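Local coordinates for protein DNA helicase RecQ (Deinococcus radiodurans, PDB 4Q48) that probably couples ATP hydrolysis to 3'-5' translocation and duplex DNA unwinding, this chain being the catalytic core with two helicase domains, a zinc-binding domain and an RQC domain, at residues V69-L73 and A143-A147; R209-Y214 and T324-R329; L311-K315 and M338-D344; M317-Y321 and L386-F390; E416-A420 and L469-L474. One frame throughout, in Å; residues are numbered along the deposited sequence.

Contact 1. Residues V69-L73 and A143-A147; sequences VVSPL and AIDEA
Residues 69-73 and 143-147 are the C-terminal ends of two neighbouring parallel strands and the loops they run into. The end-to-end CA directions of 69-73 and 143-146 differ by 25°. Ala143 pairs with Val69, CA to CA 4.6 Å, and its O accepts from Val70 N at 2.7 Å. Its CB lies 4.3 Å from Val69 CG1 on one face of the sheet. Ile144 pairs with Val70, CA to CA 4.8 Å. On the other face its CG1 meets Val70 CG2 at 4.1 Å. Asp145 N closes the pairing on Val70 O at 3.0 Å. Asp145 is extended, with chi1 t, and its OD1 accepts from Glu146 N at 2.7 Å. Glu146 then turns with positive phi (52/51). Its chi1 is m, and OE1 comes 3.4 Å from Pro72 CD, while OE2 comes 3.1 Å from Leu73 CD1. An ST turn shapes the opposing loop, with Leu73 N on Ser71 OG at 3.1 Å. Residues 145-148 form the DEAH box of a P-loop helicase, consistent with the salt bridge from Asp145 to Lys52, an ADP-binding residue. Tyr56 of helix 50-62 covers Val69 and Ala143. Strands 117-120 and 176-180 continue the sheet beyond Val69 and Ile144.

Contact 2. Residues R209-Y214 and T324-R329; sequences RPNIQY and TGRAGR
Two type I turns face each other, Arg209-Ile212 and Thr324-Ala327. The nearest CA pairs are Ile212-Gly328 at 6.4 Å and Arg209-Gly325 at 7.6 Å. Arg209 does most of the bonding. Its first three chi angles are all m, which bends the guanidinium toward the backbone carbonyls. Arg209 NH1 donates to Gly325 O at 2.7 Å. Arg209 NH2 makes weak bonds to Ala327 O at 3.0 Å and Gly328 O at 3.2 Å. Asn211, chi1 p, also reaches Gly328 O through ND2 at 2.9 Å, and ND2 bonds Leu332 O as well. Gly328 has positive phi (56/42), and a CB there would collide with Asn211 ND2. Arg329 NE sits 3.6 Å from Arg209 NH1, a close pair of like charges. Both approach Gly325 O, the Arg329 bond being weak. Ile212 (m, t) places CD1 4.4 Å from Ala327 CB. Tyr214 turns its ring edge to Thr324, CE1 to OG1 3.8 Å; Thr324 OG1 is hydrogen-bonded to Tyr320 O. The TGRAGR sequence fits the conserved arginine-rich motif VI of superfamily 2 helicases, here held against the first strand of the second RecA-like domain.

Contact 3. Residues L311-K315 and M338-D344; sequences LDLPK and MVYGLSD
Residues 311-315 form an irregular loop that leaves strand 305-310. Residues 338-344 finish the adjacent strand 334-340, pass through Gly341 and enter helix 342-354. The chains are nearest at Leu311-Val339 and Asp312-Tyr340, both with CA atoms 5.7 Å apart. Asp312 is extended (-146/164), and Leu313 (-66/135) and Pro314 (-68/173) carry the loop onward. Gly341 is also extended (-134/174). Its N donates to Asp344 OD2 at 2.8 Å, which ties the strand end to the first turn of the helix. Leu313 has chi angles m and t. Its CD2 lies 3.8 Å from Tyr340 CB and 4.1 Å from Met338 SD, and its CD1 lies 4.4 Å from Asp344 CB. Met338 (t, t, p) brings SD 3.7 Å from Pro314 CD. Elsewhere, Leu311 CD2 touches Val339 CG2 at 3.9 Å. Cys376 of helix 359-376 packs on Leu313, Met338 and Tyr340, so the contact joins the C-terminal ends of two inner strands of the second RecA-like sheet to that helix. Asp312 OD1 and Asp344 OD1 approach to 4.3 Å. Lys219 makes a salt bridge with Asp344 and a weak, long ion pair with Asp312, while Asp312 OD2 accepts from Leu244 N. The two segments therefore meet through apolar side chains, and the nearby acidic charges are partly offset by Lys219, which lies outside both segments.

Contact 4. Residues M317-Y321 and L386-F390; sequences MEGYY and LLHYF
This is an apolar and aromatic helix-to-helix contact. It joins helix 317-324 of the second helicase domain to the end of helix 382-389 in the zinc-binding region, its centre about 5 Å from the centre of the chain. The nearest CA pairs are Met317-Leu386 at 7.7 Å and Glu318-Phe390 at 8.7 Å. The first segment is regular helix. Met317, with all chi angles m, folds between two partners. Its CE meets Leu386 CD1 at 3.6 Å. Tyr389, chi1 t, sets its ring face against Met317 CB, 3.7 Å from the centroid, as a CH-pi contact, and Met317 SD adds a Met-aromatic contact at 5.4 Å from the centroid. Leu386 (t, p) also has its CD1 4.3 Å from Tyr320 CD2, at the ring edge. Phe390, chi1 m, points its CZ at Tyr321 CB, 3.6 Å away. The Tyr321 and Phe390 rings pair obliquely, with centroids 5.0 Å apart and planes at 53°. Glu318 OE1 approaches Tyr389 OH at 3.5 Å. Lys368 serves both residues, by a salt bridge to Glu318 and a hydrogen bond to Tyr389. Helix 359-376 covers Met317 and Leu386 through Tyr375. The arrangement belongs to the RecQ core, where the helical zinc-binding domain, its zinc held here by four cysteines, packs on the second RecA-like domain.

Contact 5. Residues E416-A420 and L469-L474; sequences EAQMA and LWRSVL
Helices 414-426 and 467-479 of the RQC domain, a winged-helix fold, cross nearly at right angles here. The axes of segments 416-420 and 469-474 approach to 10.1 Å, with a signed crossing angle of -84°. The closest backbone point is Ala417-Val473, CA to CA 6.5 Å, where the small alanine leaves room for the valine. Val473 (chi1 t) is one bump. Its CG1 lies 4.2 Å from both Ala417 CA and Ala420 CB, and its CG2 lies 4.1 Å from Glu416 CB. Trp470, chi1 m, is the larger one. It pushes its six-membered ring edge-first toward Glu416 and Met419, with CZ3 3.3 Å from Glu416 O, and its NE1 bonds Gly462 O. Ala420 CB points among Val473, Trp470 and Leu474, with Leu474 CD2 at 4.0 Å and Trp470 CZ3 at 4.2 Å. Glu416 (m, p) packs its CG 4.2 Å from Leu469 CD2, while its carboxylate turns aside to His465. Ile500 of helix 498-501 also packs on Ala417. At the ring edge, Met419 SD makes a Met-aromatic contact, 3.8 Å from Trp470 CH2.

Overall arrangement
From the N terminus, contact 1 closes first, pairing two strands of the first helicase domain. It is complete before any other contact opens. Contact 2 opens next, as the chain enters the sheet of the second helicase domain. Contacts 3 and 4 open before contact 2 closes at 324-329. Contact 3 then closes at 338-344 and contact 4 at 386-390, so all three cross one another. Tyr320 of contact 4 touches Tyr214 of contact 2 and Pro314 and Met338 of contact 3. Together they tie the second sheet to the zinc-binding helices. Contact 5 closes last, within the RQC domain, its centre about 42 Å from that of contact 1.

Contact 1. Residues V69-L73 and A143-A147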
# COMPACT_ATOMS: atom_id res chain seq x y z
N VAL A 69 -17.47 -13.53 2.97
CA VAL A 69 -16.21 -12.87 2.59
C VAL A 69 -16.24 -12.54 1.11
O VAL A 69 -16.37 -13.42 0.26
CB VAL A 69 -14.97 -13.76 2.91
CG1 VAL A 69 -13.70 -12.99 2.71
CG2 VAL A 69 -15.03 -14.28 4.32
N VAL A 70 -16.15 -11.26 0.79
CA VAL A 70 -16.09 -10.85 -0.59
C VAL A 70 -14.65 -10.74 -1.08
O VAL A 70 -13.84 -10.06 -0.47
CB VAL A 70 -16.79 -9.53 -0.77
CG1 VAL A 70 -17.15 -9.33 -2.23
CG2 VAL A 70 -18.02 -9.48 0.10
N SER A 71 -14.35 -11.42 -2.18
CA SER A 71 -13.01 -11.39 -2.78
C SER A 71 -13.03 -11.73 -4.28
O SER A 71 -13.77 -12.63 -4.72
CB SER A 71 -12.05 -12.33 -2.04
OG SER A 71 -10.88 -12.59 -2.82
N PRO A 72 -12.22 -11.02 -5.06
CA PRO A 72 -12.04 -11.29 -6.49
C PRO A 72 -11.15 -12.49 -6.78
O PRO A 72 -11.27 -13.08 -7.86
CB PRO A 72 -11.41 -10.00 -7.01
CG PRO A 72 -10.92 -9.25 -5.79
CD PRO A 72 -11.28 -9.99 -4.57
N LEU A 73 -10.28 -12.86 -5.84
CA LEU A 73 -9.29 -13.92 -6.07
C LEU A 73 -9.91 -15.32 -6.06
O LEU A 73 -9.65 -16.11 -5.15
CB LEU A 73 -8.18 -13.84 -5.02
CG LEU A 73 -7.65 -12.44 -4.68
CD1 LEU A 73 -6.63 -12.48 -3.56
CD2 LEU A 73 -7.05 -11.79 -5.92
N ALA A 143 -17.27 -9.48 5.23
CA ALA A 143 -15.87 -9.02 5.14
C ALA A 143 -15.54 -8.72 3.71
O ALA A 143 -15.57 -9.62 2.86
CB ALA A 143 -14.93 -10.05 5.66
N ILE A 144 -15.24 -7.45 3.43
CA ILE A 144 -14.78 -7.06 2.10
C ILE A 144 -13.24 -7.04 2.07
O ILE A 144 -12.61 -6.13 2.60
CB ILE A 144 -15.37 -5.70 1.68
CG1 ILE A 144 -16.89 -5.80 1.51
CG2 ILE A 144 -14.82 -5.27 0.35
CD1 ILE A 144 -17.69 -5.23 2.67
N ASP A 145 -12.66 -8.10 1.51
CA ASP A 145 -11.21 -8.20 1.39
C ASP A 145 -10.75 -7.52 0.11
O ASP A 145 -11.49 -7.50 -0.89
CB ASP A 145 -10.72 -9.65 1.40
CG ASP A 145 -9.30 -9.78 1.96
OD1 ASP A 145 -8.53 -8.79 1.86
OD2 ASP A 145 -8.96 -10.85 2.52
N GLU A 146 -9.53 -6.98 0.15
CA GLU A 146 -9.02 -6.13 -0.92
C GLU A 146 -9.96 -4.99 -1.27
O GLU A 146 -10.28 -4.78 -2.44
CB GLU A 146 -8.70 -6.96 -2.15
CG GLU A 146 -7.31 -7.57 -2.07
CD GLU A 146 -7.27 -8.97 -2.58
OE1 GLU A 146 -8.37 -9.52 -2.82
OE2 GLU A 146 -6.17 -9.53 -2.75
N ALA A 147 -10.39 -4.26 -0.24
CA ALA A 147 -11.39 -3.20 -0.37
C ALA A 147 -10.98 -2.09 -1.35
O ALA A 147 -11.82 -1.34 -1.86
CB ALA A 147 -11.68 -2.60 0.98

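Contact 2. Residues R209-Y214 and T324-R329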
# COMPACT_ATOMS: atom_id res chain seq x y z
N ARG A 209 9.04 -3.44 8.76
CA ARG A 209 9.84 -4.63 8.79
C ARG A 209 11.22 -4.22 9.30
O ARG A 209 12.15 -4.07 8.54
CB ARG A 209 9.90 -5.27 7.40
CG ARG A 209 8.52 -5.61 6.81
CD ARG A 209 7.97 -6.94 7.33
NE ARG A 209 8.93 -8.04 7.38
CZ ARG A 209 9.28 -8.77 6.32
NH1 ARG A 209 8.74 -8.55 5.12
NH2 ARG A 209 10.16 -9.75 6.45
N PRO A 210 11.34 -4.01 10.61
CA PRO A 210 12.54 -3.45 11.25
C PRO A 210 13.88 -4.08 10.84
O PRO A 210 14.93 -3.41 10.86
CB PRO A 210 12.27 -3.69 12.73
CG PRO A 210 10.76 -3.70 12.82
CD PRO A 210 10.31 -4.38 11.59
N ASN A 211 13.86 -5.37 10.48
CA ASN A 211 15.10 -6.08 10.22
C ASN A 211 15.58 -5.84 8.80
O ASN A 211 16.74 -6.14 8.46
CB ASN A 211 14.95 -7.58 10.53
CG ASN A 211 13.89 -8.24 9.71
OD1 ASN A 211 12.74 -7.79 9.69
ND2 ASN A 211 14.25 -9.32 9.02
N ILE A 212 14.71 -5.23 7.99
CA ILE A 212 15.08 -4.85 6.63
C ILE A 212 15.60 -3.43 6.66
O ILE A 212 14.86 -2.51 7.04
CB ILE A 212 13.91 -4.92 5.66
CG1 ILE A 212 13.33 -6.33 5.63
CG2 ILE A 212 14.35 -4.47 4.28
CD1 ILE A 212 12.04 -6.44 4.83
N GLN A 213 16.88 -3.25 6.27
CA GLN A 213 17.46 -1.91 6.17
C GLN A 213 17.21 -1.32 4.78
O GLN A 213 17.53 -1.96 3.78
CB GLN A 213 18.95 -1.95 6.48
CG GLN A 213 19.67 -0.70 6.04
CD GLN A 213 21.06 -0.54 6.63
OE1 GLN A 213 22.02 -0.20 5.91
NE2 GLN A 213 21.18 -0.76 7.93
N TYR A 214 16.63 -0.12 4.69
CA TYR A 214 16.29 0.45 3.37
C TYR A 214 17.36 1.41 2.80
O TYR A 214 17.84 2.31 3.50
CB TYR A 214 14.93 1.17 3.42
CG TYR A 214 13.79 0.22 3.71
CD1 TYR A 214 13.13 -0.45 2.68
CD2 TYR A 214 13.40 -0.03 5.02
CE1 TYR A 214 12.10 -1.33 2.96
CE2 TYR A 214 12.39 -0.91 5.31
CZ TYR A 214 11.74 -1.56 4.28
OH TYR A 214 10.72 -2.43 4.61
N THR A 324 10.59 -5.56 -1.84
CA THR A 324 11.55 -5.54 -0.76
C THR A 324 11.11 -6.44 0.40
O THR A 324 11.95 -6.98 1.14
CB THR A 324 11.77 -4.11 -0.21
OG1 THR A 324 10.55 -3.64 0.36
CG2 THR A 324 12.24 -3.15 -1.27
N GLY A 325 9.80 -6.56 0.57
CA GLY A 325 9.25 -7.29 1.69
C GLY A 325 9.50 -8.78 1.64
O GLY A 325 9.24 -9.48 2.60
N ARG A 326 10.00 -9.27 0.52
CA ARG A 326 10.29 -10.70 0.40
C ARG A 326 11.58 -11.04 1.09
O ARG A 326 11.98 -12.21 1.13
CB ARG A 326 10.36 -11.13 -1.05
CG ARG A 326 9.07 -11.02 -1.79
CD ARG A 326 9.06 -11.93 -2.96
NE ARG A 326 7.71 -12.23 -3.39
CZ ARG A 326 7.05 -11.52 -4.30
NH1 ARG A 326 7.65 -10.46 -4.85
NH2 ARG A 326 5.82 -11.87 -4.66
N ALA A 327 12.20 -10.03 1.66
CA ALA A 327 13.48 -10.20 2.29
C ALA A 327 13.27 -10.41 3.77
O ALA A 327 12.23 -10.06 4.29
CB ALA A 327 14.36 -9.00 2.04
N GLY A 328 14.23 -11.08 4.40
CA GLY A 328 14.29 -11.19 5.84
C GLY A 328 13.07 -11.78 6.50
O GLY A 328 12.67 -11.33 7.56
N ARG A 329 12.50 -12.82 5.90
CA ARG A 329 11.29 -13.40 6.46
C ARG A 329 11.66 -14.35 7.58
O ARG A 329 10.80 -15.01 8.16
CB ARG A 329 10.45 -14.09 5.38
CG ARG A 329 9.83 -13.09 4.41
CD ARG A 329 8.48 -12.57 4.85
NE ARG A 329 7.88 -11.79 3.76
CZ ARG A 329 6.60 -11.44 3.69
NH1 ARG A 329 5.74 -11.84 4.62
NH2 ARG A 329 6.17 -10.72 2.65

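Contact 3. Residues L311-K315 and M338-D344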
# COMPACT_ATOMS: atom_id res chain seq x y z
N LEU A 311 17.36 -2.63 -9.65
CA LEU A 311 18.30 -2.05 -10.60
C LEU A 311 17.54 -1.12 -11.53
O LEU A 311 18.12 -0.48 -12.42
CB LEU A 311 18.99 -3.16 -11.38
CG LEU A 311 20.18 -3.76 -10.64
CD1 LEU A 311 20.75 -4.97 -11.38
CD2 LEU A 311 21.26 -2.74 -10.39
N ASP A 312 16.23 -1.04 -11.30
CA ASP A 312 15.36 -0.09 -11.97
C ASP A 312 14.28 0.33 -10.99
O ASP A 312 14.08 -0.32 -9.96
CB ASP A 312 14.70 -0.68 -13.24
CG ASP A 312 15.70 -1.14 -14.28
OD1 ASP A 312 16.50 -0.31 -14.76
OD2 ASP A 312 15.65 -2.34 -14.64
N LEU A 313 13.60 1.42 -11.31
CA LEU A 313 12.48 1.86 -10.49
C LEU A 313 11.35 0.86 -10.56
O LEU A 313 10.99 0.39 -11.64
CB LEU A 313 12.00 3.22 -10.94
CG LEU A 313 12.81 4.40 -10.43
CD1 LEU A 313 12.17 5.68 -10.97
CD2 LEU A 313 12.84 4.38 -8.91
N PRO A 314 10.78 0.54 -9.39
CA PRO A 314 9.57 -0.28 -9.37
C PRO A 314 8.42 0.50 -9.98
O PRO A 314 8.60 1.69 -10.25
CB PRO A 314 9.34 -0.53 -7.89
CG PRO A 314 10.50 0.06 -7.19
CD PRO A 314 11.11 1.05 -8.06
N LYS A 315 7.26 -0.12 -10.18
CA LYS A 315 6.14 0.61 -10.79
C LYS A 315 5.39 1.46 -9.76
O LYS A 315 4.68 2.40 -10.11
CB LYS A 315 5.16 -0.36 -11.47
CG LYS A 315 5.83 -1.45 -12.31
CD LYS A 315 4.95 -1.86 -13.51
CE LYS A 315 5.30 -3.24 -14.11
NZ LYS A 315 4.16 -4.10 -14.61
N MET A 338 18.62 -0.18 -3.65
CA MET A 338 18.12 0.27 -4.96
C MET A 338 18.89 1.47 -5.51
O MET A 338 19.19 2.46 -4.81
CB MET A 338 16.62 0.60 -4.90
CG MET A 338 16.09 1.33 -6.15
SD MET A 338 14.29 1.59 -6.22
CE MET A 338 14.04 2.86 -5.00
N VAL A 339 19.19 1.38 -6.80
CA VAL A 339 19.77 2.49 -7.51
C VAL A 339 18.87 2.84 -8.67
O VAL A 339 18.26 1.98 -9.30
CB VAL A 339 21.21 2.19 -8.02
CG1 VAL A 339 22.24 2.27 -6.89
CG2 VAL A 339 21.24 0.86 -8.80
N TYR A 340 18.78 4.13 -8.93
CA TYR A 340 18.00 4.61 -10.03
C TYR A 340 18.72 5.87 -10.48
O TYR A 340 19.47 6.49 -9.71
CB TYR A 340 16.55 4.88 -9.60
CG TYR A 340 16.36 6.20 -8.89
CD1 TYR A 340 16.82 6.39 -7.60
CD2 TYR A 340 15.71 7.25 -9.52
CE1 TYR A 340 16.64 7.61 -6.97
CE2 TYR A 340 15.53 8.46 -8.91
CZ TYR A 340 16.00 8.63 -7.65
OH TYR A 340 15.83 9.84 -7.06
N GLY A 341 18.52 6.24 -11.73
CA GLY A 341 19.12 7.45 -12.23
C GLY A 341 18.19 8.36 -13.01
O GLY A 341 16.99 8.08 -13.18
N LEU A 342 18.75 9.51 -13.35
CA LEU A 342 18.79 9.99 -14.73
C LEU A 342 17.64 9.60 -15.65
O LEU A 342 16.54 10.16 -15.66
CB LEU A 342 20.06 9.40 -15.40
CG LEU A 342 21.51 9.85 -15.30
CD1 LEU A 342 22.09 9.64 -13.89
CD2 LEU A 342 22.28 9.06 -16.34
N SER A 343 18.00 8.58 -16.43
CA SER A 343 17.25 8.02 -17.53
C SER A 343 16.08 7.17 -17.09
O SER A 343 15.14 6.96 -17.87
CB SER A 343 18.19 7.18 -18.39
OG SER A 343 18.61 6.01 -17.70
N ASP A 344 16.14 6.65 -15.87
CA ASP A 344 15.04 5.83 -15.40
C ASP A 344 13.77 6.66 -15.28
O ASP A 344 12.72 6.22 -15.75
CB ASP A 344 15.34 5.17 -14.05
CG ASP A 344 16.61 4.35 -14.05
OD1 ASP A 344 17.10 3.96 -15.14
OD2 ASP A 344 17.12 4.11 -12.94

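Contact 4. Residues M317-Y321 and L386-F390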
# COMPACT_ATOMS: atom_id res chain seq x y z
N MET A 317 5.00 2.39 -5.09
CA MET A 317 5.32 2.16 -3.68
C MET A 317 4.75 0.82 -3.21
O MET A 317 5.40 0.10 -2.44
CB MET A 317 4.79 3.29 -2.80
CG MET A 317 5.54 4.61 -2.91
SD MET A 317 7.23 4.51 -2.31
CE MET A 317 7.00 4.89 -0.58
N GLU A 318 3.54 0.49 -3.65
CA GLU A 318 2.93 -0.81 -3.33
C GLU A 318 3.84 -1.96 -3.78
O GLU A 318 4.18 -2.84 -2.98
CB GLU A 318 1.58 -0.97 -4.03
CG GLU A 318 0.48 -0.07 -3.56
CD GLU A 318 0.49 1.26 -4.31
OE1 GLU A 318 1.57 1.68 -4.78
OE2 GLU A 318 -0.60 1.85 -4.46
N GLY A 319 4.27 -1.90 -5.04
CA GLY A 319 5.15 -2.90 -5.60
C GLY A 319 6.50 -2.96 -4.91
O GLY A 319 7.03 -4.03 -4.64
N TYR A 320 7.05 -1.79 -4.63
CA TYR A 320 8.34 -1.68 -3.97
C TYR A 320 8.26 -2.34 -2.59
O TYR A 320 9.15 -3.11 -2.19
CB TYR A 320 8.77 -0.21 -3.88
CG TYR A 320 10.03 -0.00 -3.08
CD1 TYR A 320 11.28 -0.29 -3.62
CD2 TYR A 320 9.97 0.44 -1.77
CE1 TYR A 320 12.44 -0.10 -2.86
CE2 TYR A 320 11.11 0.63 -1.02
CZ TYR A 320 12.34 0.35 -1.56
OH TYR A 320 13.47 0.55 -0.79
N TYR A 321 7.19 -2.06 -1.86
CA TYR A 321 7.02 -2.66 -0.54
C TYR A 321 6.84 -4.18 -0.61
O TYR A 321 7.38 -4.93 0.22
CB TYR A 321 5.83 -2.03 0.17
CG TYR A 321 5.62 -2.58 1.53
CD1 TYR A 321 6.33 -2.09 2.62
CD2 TYR A 321 4.74 -3.64 1.73
CE1 TYR A 321 6.14 -2.61 3.89
CE2 TYR A 321 4.56 -4.18 2.98
CZ TYR A 321 5.25 -3.66 4.05
OH TYR A 321 5.04 -4.20 5.28
N LEU A 386 8.09 5.95 3.83
CA LEU A 386 7.53 4.71 3.24
C LEU A 386 6.27 4.26 3.97
O LEU A 386 5.25 3.98 3.34
CB LEU A 386 8.57 3.58 3.26
CG LEU A 386 8.15 2.14 2.96
CD1 LEU A 386 7.67 2.01 1.52
CD2 LEU A 386 9.30 1.20 3.16
N LEU A 387 6.35 4.24 5.29
CA LEU A 387 5.28 3.75 6.14
C LEU A 387 4.10 4.72 6.11
O LEU A 387 2.94 4.30 6.18
CB LEU A 387 5.81 3.52 7.56
CG LEU A 387 6.85 2.38 7.65
CD1 LEU A 387 7.36 2.17 9.06
CD2 LEU A 387 6.30 1.07 7.12
N HIS A 388 4.39 6.01 5.95
CA HIS A 388 3.36 7.04 5.88
C HIS A 388 2.43 6.83 4.68
O HIS A 388 1.22 7.07 4.75
CB HIS A 388 4.01 8.43 5.81
CG HIS A 388 3.05 9.53 5.48
ND1 HIS A 388 2.26 10.15 6.44
CD2 HIS A 388 2.72 10.10 4.30
CE1 HIS A 388 1.50 11.06 5.86
NE2 HIS A 388 1.76 11.05 4.56
N TYR A 389 2.98 6.36 3.58
CA TYR A 389 2.20 6.07 2.39
C TYR A 389 1.10 5.03 2.70
O TYR A 389 0.03 5.06 2.11
CB TYR A 389 3.11 5.55 1.30
CG TYR A 389 2.51 5.41 -0.07
CD1 TYR A 389 2.37 6.51 -0.92
CD2 TYR A 389 2.07 4.16 -0.53
CE1 TYR A 389 1.82 6.38 -2.20
CE2 TYR A 389 1.52 4.02 -1.82
CZ TYR A 389 1.41 5.13 -2.65
OH TYR A 389 0.87 5.00 -3.91
N PHE A 390 1.37 4.14 3.64
CA PHE A 390 0.40 3.11 3.98
C PHE A 390 -0.42 3.53 5.21
O PHE A 390 -1.16 2.73 5.77
CB PHE A 390 1.09 1.75 4.24
CG PHE A 390 1.81 1.22 3.05
CD1 PHE A 390 1.11 0.60 2.02
CD2 PHE A 390 3.18 1.37 2.92
CE1 PHE A 390 1.77 0.13 0.88
CE2 PHE A 390 3.86 0.91 1.79
CZ PHE A 390 3.15 0.28 0.77

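Contact 5. Residues E416-A420 and L469-L474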
# COMPACT_ATOMS: atom_id res chain seq x y z
N GLU A 416 9.62 28.81 5.67
CA GLU A 416 8.86 29.05 4.45
C GLU A 416 7.63 28.13 4.40
O GLU A 416 6.56 28.54 3.92
CB GLU A 416 9.75 28.84 3.21
CG GLU A 416 10.74 29.98 2.92
CD GLU A 416 11.99 29.97 3.81
OE1 GLU A 416 12.15 29.08 4.68
OE2 GLU A 416 12.83 30.88 3.64
N ALA A 417 7.79 26.90 4.87
CA ALA A 417 6.68 25.97 4.93
C ALA A 417 5.59 26.55 5.80
O ALA A 417 4.42 26.51 5.42
CB ALA A 417 7.12 24.61 5.45
N GLN A 418 5.96 27.14 6.94
CA GLN A 418 4.96 27.75 7.84
C GLN A 418 4.23 28.90 7.13
O GLN A 418 2.99 28.95 7.12
CB GLN A 418 5.59 28.25 9.12
CG GLN A 418 6.25 27.22 10.04
CD GLN A 418 7.04 27.89 11.18
OE1 GLN A 418 7.27 29.11 11.19
NE2 GLN A 418 7.46 27.09 12.14
N MET A 419 4.99 29.81 6.51
CA MET A 419 4.38 30.90 5.76
C MET A 419 3.38 30.36 4.75
O MET A 419 2.26 30.87 4.63
CB MET A 419 5.41 31.71 5.03
CG MET A 419 6.08 32.72 5.84
SD MET A 419 7.35 33.49 4.83
CE MET A 419 8.63 33.69 6.09
N ALA A 420 3.77 29.30 4.07
CA ALA A 420 2.94 28.77 3.02
C ALA A 420 1.68 28.16 3.61
O ALA A 420 0.59 28.45 3.15
CB ALA A 420 3.70 27.76 2.17
N LEU A 469 10.88 29.36 -5.88
CA LEU A 469 11.07 28.71 -4.60
C LEU A 469 9.73 28.31 -3.95
O LEU A 469 9.60 27.23 -3.35
CB LEU A 469 11.82 29.65 -3.67
CG LEU A 469 12.15 29.06 -2.33
CD1 LEU A 469 13.60 29.32 -2.04
CD2 LEU A 469 11.26 29.69 -1.28
N TRP A 470 8.75 29.21 -4.06
CA TRP A 470 7.48 28.97 -3.44
C TRP A 470 6.80 27.81 -4.08
O TRP A 470 6.27 26.96 -3.38
CB TRP A 470 6.60 30.21 -3.52
CG TRP A 470 7.04 31.23 -2.55
CD1 TRP A 470 7.49 32.49 -2.83
CD2 TRP A 470 7.08 31.09 -1.14
NE1 TRP A 470 7.83 33.14 -1.67
CE2 TRP A 470 7.58 32.30 -0.61
CE3 TRP A 470 6.76 30.06 -0.26
CZ2 TRP A 470 7.76 32.50 0.77
CZ3 TRP A 470 6.94 30.25 1.12
CH2 TRP A 470 7.43 31.46 1.61
N ARG A 471 6.85 27.75 -5.40
CA ARG A 471 6.18 26.69 -6.14
C ARG A 471 6.80 25.38 -5.71
O ARG A 471 6.11 24.34 -5.58
CB ARG A 471 6.29 26.88 -7.65
CG ARG A 471 5.44 28.00 -8.21
CD ARG A 471 3.96 27.88 -7.83
NE ARG A 471 3.24 26.91 -8.65
CZ ARG A 471 2.66 27.21 -9.81
NH1 ARG A 471 2.75 28.45 -10.29
NH2 ARG A 471 2.01 26.26 -10.50
N SER A 472 8.12 25.44 -5.50
CA SER A 472 8.90 24.32 -5.02
C SER A 472 8.50 23.90 -3.59
O SER A 472 8.17 22.73 -3.35
CB SER A 472 10.39 24.67 -5.07
OG SER A 472 11.13 23.80 -4.23
N VAL A 473 8.48 24.87 -2.67
CA VAL A 473 8.06 24.64 -1.30
C VAL A 473 6.67 24.02 -1.33
O VAL A 473 6.40 23.03 -0.61
CB VAL A 473 8.02 25.94 -0.46
CG1 VAL A 473 7.14 25.76 0.75
CG2 VAL A 473 9.40 26.38 -0.02
N LEU A 474 5.79 24.56 -2.18
CA LEU A 474 4.43 24.04 -2.27
C LEU A 474 4.36 22.61 -2.76
O LEU A 474 3.61 21.83 -2.20
CB LEU A 474 3.55 24.94 -3.14
CG LEU A 474 3.29 26.36 -2.57
CD1 LEU A 474 2.72 27.29 -3.63
CD2 LEU A 474 2.40 26.34 -1.30